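Local coordinates for protein N2152 (Neocallimastix frontalis, PDB 5U22) that probably hydrolyses glycosidic bonds of rare arabinosyl substrates, as a polyspecific family 39 glycoside hydrolase of an anaerobic rumen fungus, at residues Asn195-Ser200 with Asp208-His213; Arg226-Leu231 with Ser238-Thr243. One frame throughout, in Å; residues are numbered along the deposited sequence.

Contact 1: Asn195-Ser200 with Asp208-His213; sequences NFLQFS and DIIAWH
Ile210 meets the helix through a single methyl, its CD1, which lies at the edge of the Phe196 ring and near its plane, 4.3 Å from CE2. The same methyl is 4.2 Å from CD2 of Leu197, so two consecutive residues of the helix share one atom of the strand. The bond from CA to CB of Phe196 points toward the strand, and with CG anti to the backbone N (chi1 172°) the ring edge at CE2 reaches the methyl. Leu197 starts out across that direction, and its CD2 branch brings it back within reach. The contact is purely apolar, buried and small, about 72 Å² in all. It belongs to the unit made of strand 180-185, helix 190-202 and strand 209-212, one of the beta-alpha-beta repeats of the TIM barrel, in which the outer helix packs on the strand that follows it. Ser200, one turn on, lies over one face of the Phe196 ring, its OG 3.2 Å above the plane and offset toward the rim. That hydroxyl donates to Phe196 O at 2.9 Å, while Ser200 N bonds to the same oxygen from the opposite face of the carbonyl plane. Trp164 meets Phe196 edge-to-face, and Pro183 of the preceding strand touches both Phe196 and Ile210.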
loop_
_atom_site.group_PDB
_atom_site.type_symbol
_atom_site.label_atom_id
_atom_site.label_comp_id
_atom_site.label_asym_id
_atom_site.label_seq_id
_atom_site.Cartn_x
_atom_site.Cartn_y
_atom_site.Cartn_z
ATOM N N ASN A 195 16.792 7.584 -16.015
ATOM C CA ASN A 195 18.162 7.067 -16.066
ATOM C C ASN A 195 18.192 5.587 -15.701
ATOM O O ASN A 195 18.858 4.782 -16.357
ATOM C CB ASN A 195 19.065 7.876 -15.138
ATOM C CG ASN A 195 19.697 9.093 -15.830
ATOM O OD1 ASN A 195 20.132 9.010 -16.985
ATOM N ND2 ASN A 195 19.773 10.215 -15.119
ATOM N N PHE A 196 17.444 5.198 -14.672
ATOM C CA PHE A 196 17.413 3.796 -14.276
ATOM C C PHE A 196 16.737 2.927 -15.330
ATOM O O PHE A 196 17.198 1.814 -15.612
ATOM C CB PHE A 196 16.700 3.628 -12.937
ATOM C CG PHE A 196 16.465 2.193 -12.585
ATOM C CD1 PHE A 196 17.516 1.408 -12.150
ATOM C CD2 PHE A 196 15.209 1.620 -12.713
ATOM C CE1 PHE A 196 17.326 0.079 -11.828
ATOM C CE2 PHE A 196 15.011 0.286 -12.398
ATOM C CZ PHE A 196 16.072 -0.482 -11.955
ATOM N N LEU A 197 15.613 3.389 -15.881
ATOM C CA LEU A 197 14.934 2.604 -16.907
ATOM C C LEU A 197 15.788 2.476 -18.162
ATOM O O LEU A 197 15.841 1.403 -18.778
ATOM C CB LEU A 197 13.587 3.241 -17.251
ATOM C CG LEU A 197 12.575 3.156 -16.114
ATOM C CD1 LEU A 197 11.304 3.910 -16.496
ATOM C CD2 LEU A 197 12.277 1.702 -15.799
ATOM N N GLN A 198 16.430 3.568 -18.579
ATOM C CA GLN A 198 17.290 3.504 -19.756
ATOM C C GLN A 198 18.440 2.524 -19.536
ATOM O O GLN A 198 18.738 1.691 -20.400
ATOM C CB GLN A 198 17.811 4.896 -20.100
ATOM C CG GLN A 198 16.777 5.773 -20.802
ATOM C CD GLN A 198 17.308 7.159 -21.128
ATOM O OE1 GLN A 198 18.109 7.719 -20.384
ATOM N NE2 GLN A 198 16.844 7.729 -22.233
ATOM N N PHE A 199 19.089 2.606 -18.375
ATOM C CA PHE A 199 20.151 1.662 -18.039
ATOM C C PHE A 199 19.642 0.227 -18.054
ATOM O O PHE A 199 20.298 -0.673 -18.596
ATOM C CB PHE A 199 20.736 2.000 -16.664
ATOM C CG PHE A 199 21.687 0.959 -16.147
ATOM C CD1 PHE A 199 23.033 1.007 -16.481
ATOM C CD2 PHE A 199 21.236 -0.086 -15.353
ATOM C CE1 PHE A 199 23.919 0.043 -16.016
ATOM C CE2 PHE A 199 22.110 -1.061 -14.890
ATOM C CZ PHE A 199 23.453 -1.001 -15.222
ATOM N N SER A 200 18.465 -0.005 -17.466
ATOM C CA SER A 200 18.003 -1.367 -17.250
ATOM C C SER A 200 17.467 -1.995 -18.530
ATOM O O SER A 200 17.641 -3.198 -18.751
ATOM C CB SER A 200 16.944 -1.383 -16.149
ATOM O OG SER A 200 17.529 -1.026 -14.910
ATOM N N ASP A 208 10.876 -6.852 -12.731
ATOM C CA ASP A 208 9.537 -7.325 -13.064
ATOM C C ASP A 208 8.466 -6.448 -12.440
ATOM O O ASP A 208 7.383 -6.283 -13.016
ATOM C CB ASP A 208 9.364 -8.757 -12.597
ATOM C CG ASP A 208 10.398 -9.659 -13.179
ATOM O OD1 ASP A 208 10.573 -9.610 -14.417
ATOM O OD2 ASP A 208 11.052 -10.378 -12.401
ATOM N N ILE A 209 8.745 -5.901 -11.259
ATOM C CA ILE A 209 7.830 -5.032 -10.531
ATOM C C ILE A 209 8.613 -3.775 -10.171
ATOM O O ILE A 209 9.657 -3.861 -9.509
ATOM C CB ILE A 209 7.277 -5.709 -9.261
ATOM C CG1 ILE A 209 6.729 -7.108 -9.578
ATOM C CG2 ILE A 209 6.194 -4.842 -8.623
ATOM C CD1 ILE A 209 6.383 -7.942 -8.337
ATOM N N ILE A 210 8.127 -2.615 -10.624
ATOM C CA ILE A 210 8.796 -1.344 -10.366
ATOM C C ILE A 210 8.417 -0.869 -8.970
ATOM O O ILE A 210 7.262 -0.985 -8.550
ATOM C CB ILE A 210 8.424 -0.307 -11.445
ATOM C CG1 ILE A 210 9.389 0.884 -11.435
ATOM C CG2 ILE A 210 6.979 0.174 -11.286
ATOM C CD1 ILE A 210 10.766 0.539 -12.014
ATOM N N ALA A 211 9.392 -0.347 -8.231
ATOM C CA ALA A 211 9.178 0.001 -6.837
ATOM C C ALA A 211 9.773 1.366 -6.531
ATOM O O ALA A 211 10.906 1.661 -6.923
ATOM C CB ALA A 211 9.826 -1.037 -5.901
ATOM N N TRP A 212 9.009 2.182 -5.811
ATOM C CA TRP A 212 9.557 3.353 -5.141
ATOM C C TRP A 212 8.681 3.664 -3.940
ATOM O O TRP A 212 7.653 3.017 -3.714
ATOM C CB TRP A 212 9.662 4.561 -6.078
ATOM C CG TRP A 212 8.382 5.187 -6.562
ATOM C CD1 TRP A 212 7.677 6.205 -5.958
ATOM C CD2 TRP A 212 7.690 4.890 -7.785
ATOM N NE1 TRP A 212 6.582 6.534 -6.730
ATOM C CE2 TRP A 212 6.568 5.747 -7.853
ATOM C CE3 TRP A 212 7.909 3.975 -8.825
ATOM C CZ2 TRP A 212 5.655 5.712 -8.921
ATOM C CZ3 TRP A 212 7.017 3.949 -9.893
ATOM C CH2 TRP A 212 5.900 4.816 -9.932
ATOM N N HIS A 213 9.093 4.670 -3.175
ATOM C CA HIS A 213 8.428 5.041 -1.937
ATOM C C HIS A 213 7.730 6.382 -2.094
ATOM O O HIS A 213 8.170 7.243 -2.859
ATOM C CB HIS A 213 9.435 5.095 -0.798
ATOM C CG HIS A 213 10.097 3.781 -0.541
ATOM N ND1 HIS A 213 11.225 3.648 0.241
ATOM C CD2 HIS A 213 9.786 2.534 -0.973
ATOM C CE1 HIS A 213 11.577 2.375 0.278
ATOM N NE2 HIS A 213 10.725 1.679 -0.456
#

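Contact 2: Arg226-Leu231 with Ser238-Thr243. With EDO (1,2-ethanediol), chain E.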
loop_
_atom_site.group_PDB
_atom_site.type_symbol
_atom_site.label_atom_id
_atom_site.label_comp_id
_atom_site.label_asym_id
_atom_site.label_seq_id
_atom_site.Cartn_x
_atom_site.Cartn_y
_atom_site.Cartn_z
ATOM N N ARG A 226 1.686 9.084 -13.374
ATOM C CA ARG A 226 1.560 9.547 -14.756
ATOM C C ARG A 226 2.926 9.694 -15.416
ATOM O O ARG A 226 3.108 9.308 -16.577
ATOM C CB ARG A 226 0.785 10.868 -14.803
ATOM C CG ARG A 226 -0.648 10.731 -14.255
ATOM C CD ARG A 226 -1.495 11.971 -14.542
ATOM N NE ARG A 226 -0.947 13.198 -13.958
ATOM C CZ ARG A 226 -1.267 13.668 -12.753
ATOM N NH1 ARG A 226 -2.117 13.006 -11.974
ATOM N NH2 ARG A 226 -0.722 14.802 -12.319
ATOM N N SER A 227 3.895 10.257 -14.689
ATOM C CA SER A 227 5.256 10.362 -15.202
ATOM C C SER A 227 5.822 8.986 -15.516
ATOM O O SER A 227 6.364 8.751 -16.605
ATOM C CB SER A 227 6.148 11.084 -14.186
ATOM O OG SER A 227 7.524 10.951 -14.540
ATOM N N TYR A 228 5.665 8.045 -14.585
ATOM C CA TYR A 228 6.273 6.735 -14.773
ATOM C C TYR A 228 5.673 6.024 -15.985
ATOM O O TYR A 228 6.400 5.504 -16.841
ATOM C CB TYR A 228 6.142 5.887 -13.503
ATOM C CG TYR A 228 6.637 4.504 -13.802
ATOM C CD1 TYR A 228 7.991 4.263 -13.930
ATOM C CD2 TYR A 228 5.752 3.463 -14.049
ATOM C CE1 TYR A 228 8.461 3.014 -14.266
ATOM C CE2 TYR A 228 6.211 2.210 -14.390
ATOM C CZ TYR A 228 7.571 1.999 -14.502
ATOM O OH TYR A 228 8.043 0.760 -14.840
ATOM N N ARG A 229 4.347 6.015 -16.100
ATOM C CA ARG A 229 3.755 5.320 -17.236
ATOM C C ARG A 229 4.084 6.009 -18.558
ATOM O O ARG A 229 4.213 5.335 -19.586
ATOM C CB ARG A 229 2.247 5.193 -17.027
ATOM C CG ARG A 229 1.907 4.358 -15.776
ATOM C CD ARG A 229 1.157 3.101 -16.135
ATOM N NE ARG A 229 0.927 2.182 -15.012
ATOM C CZ ARG A 229 -0.049 2.299 -14.102
ATOM N NH1 ARG A 229 -0.892 3.331 -14.124
ATOM N NH2 ARG A 229 -0.175 1.382 -13.141
ATOM N N ASN A 230 4.245 7.334 -18.556
ATOM C CA ASN A 230 4.701 8.007 -19.770
ATOM C C ASN A 230 6.147 7.645 -20.103
ATOM O O ASN A 230 6.501 7.518 -21.281
ATOM C CB ASN A 230 4.543 9.516 -19.635
ATOM C CG ASN A 230 3.172 9.997 -20.066
ATOM O OD1 ASN A 230 2.647 9.582 -21.104
ATOM N ND2 ASN A 230 2.589 10.888 -19.277
ATOM N N LEU A 231 6.994 7.464 -19.086
ATOM C CA LEU A 231 8.363 7.012 -19.344
ATOM C C LEU A 231 8.381 5.622 -19.977
ATOM O O LEU A 231 9.132 5.374 -20.928
ATOM C CB LEU A 231 9.184 7.007 -18.054
ATOM C CG LEU A 231 9.743 8.320 -17.509
ATOM C CD1 LEU A 231 10.548 8.050 -16.231
ATOM C CD2 LEU A 231 10.593 9.041 -18.559
ATOM N N SER A 238 7.465 -2.430 -21.872
ATOM C CA SER A 238 6.132 -2.955 -21.614
ATOM C C SER A 238 5.734 -2.677 -20.166
ATOM O O SER A 238 6.567 -2.708 -19.254
ATOM C CB SER A 238 6.061 -4.451 -21.923
ATOM O OG SER A 238 7.059 -5.171 -21.237
ATOM N N GLU A 239 4.449 -2.388 -19.969
ATOM C CA GLU A 239 3.941 -1.936 -18.680
ATOM C C GLU A 239 4.305 -2.898 -17.552
ATOM O O GLU A 239 4.019 -4.096 -17.623
ATOM C CB GLU A 239 2.427 -1.777 -18.780
ATOM C CG GLU A 239 1.819 -0.907 -17.720
ATOM C CD GLU A 239 0.316 -1.031 -17.669
ATOM O OE1 GLU A 239 -0.332 -0.692 -18.678
ATOM O OE2 GLU A 239 -0.212 -1.461 -16.618
ATOM N N ARG A 240 4.942 -2.350 -16.475
ATOM C CA ARG A 240 5.301 -3.096 -15.271
ATOM C C ARG A 240 4.266 -2.870 -14.172
ATOM O O ARG A 240 3.740 -1.760 -14.037
ATOM C CB ARG A 240 6.670 -2.664 -14.742
ATOM C CG ARG A 240 7.838 -2.893 -15.695
ATOM C CD ARG A 240 7.771 -4.298 -16.215
ATOM N NE ARG A 240 9.049 -4.883 -16.600
ATOM C CZ ARG A 240 9.452 -5.040 -17.856
ATOM N NH1 ARG A 240 8.700 -4.604 -18.865
ATOM N NH2 ARG A 240 10.613 -5.629 -18.106
ATOM N N PRO A 241 3.966 -3.899 -13.372
ATOM C CA PRO A 241 3.224 -3.669 -12.124
ATOM C C PRO A 241 4.009 -2.736 -11.223
ATOM O O PRO A 241 5.241 -2.787 -11.176
ATOM C CB PRO A 241 3.120 -5.065 -11.493
ATOM C CG PRO A 241 3.460 -6.030 -12.583
ATOM C CD PRO A 241 4.344 -5.309 -13.551
ATOM N N ILE A 242 3.281 -1.899 -10.482
ATOM C CA ILE A 242 3.869 -0.901 -9.595
ATOM C C ILE A 242 3.660 -1.336 -8.153
ATOM O O ILE A 242 2.536 -1.665 -7.758
ATOM C CB ILE A 242 3.248 0.486 -9.820
ATOM C CG1 ILE A 242 3.483 0.957 -11.253
ATOM C CG2 ILE A 242 3.792 1.487 -8.800
ATOM C CD1 ILE A 242 2.705 2.214 -11.595
ATOM N N THR A 243 4.727 -1.300 -7.358
ATOM C CA THR A 243 4.608 -1.489 -5.919
ATOM C C THR A 243 5.166 -0.265 -5.199
ATOM O O THR A 243 6.347 0.068 -5.339
ATOM C CB THR A 243 5.287 -2.791 -5.464
ATOM O OG1 THR A 243 5.087 -2.949 -4.060
ATOM C CG2 THR A 243 6.782 -2.834 -5.752
HETATM C C1 EDO E . 10.738 -6.013 -22.094
HETATM O O1 EDO E . 10.310 -6.943 -21.094
HETATM C C2 EDO E . 10.114 -4.647 -21.911
HETATM O O2 EDO E . 10.428 -3.799 -23.012
HETATM O O HOH W 1 3.053 0.654 -15.357
#
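The CD1 methyl of Ile242 sits over one face of the Arg229 guanidinium, 3.4 Å from NH2, and also lies 4.1 Å from CD2 of Tyr228. A chi1 of 173° carries the Tyr228 ring across to Ile242 and its OH to 3.7 Å from CB of Arg240. Glu239 OE2 stands 4.1 Å from Arg229 NE, well out of the guanidinium plane, so the attraction is one of charge without a directed N-H. A water takes up that N-H instead: it accepts from Arg229 NE at 2.6 Å, in the guanidinium plane, and donates to Arg240 O at 2.8 Å, bridging helix 221-235 to the loop before strand 242-247; NH2 of Arg229 donates to Tyr271 O. Farther out, Glu232 OE2 accepts from Arg240 N and forms a weak hydrogen bond with Tyr228 OH. Beyond CG the Arg240 chain leads away from the helix; its NH1 donates to Ser238 O at 2.9 Å, its NE to Pro207 O, and its NH2 to a 1,2-ethanediol, probably from the crystallisation liquor. Within this beta-alpha-beta unit of the barrel, Arg229 thus covers an isoleucine with its flat face while its N-H groups serve water and a backbone carbonyl, and nearby Glu239 probably offsets part of its charge.

Overall arrangement
From the N terminus, the chain runs along helix 190-202, turns through a short loop and enters strand 209-212, where contact 1 closes. It then continues into helix 221-235, and contact 2 closes over the turn leading to strand 242-247. The two loops therefore follow in series, neither nesting nor crossing, and strand 209-212 ends the unit of contact 1 and begins that of contact 2. The centres of contacts 1 and 2 lie about 9 Å apart. Strands 209-212 and 242-247 are parallel neighbours in the barrel sheet, joined by backbone bonds of Ile210 to Pro241 and Thr243. Outside the sheet, Tyr228 touches both Leu197 and Ile210, so the two helices and their strands share one apolar layer.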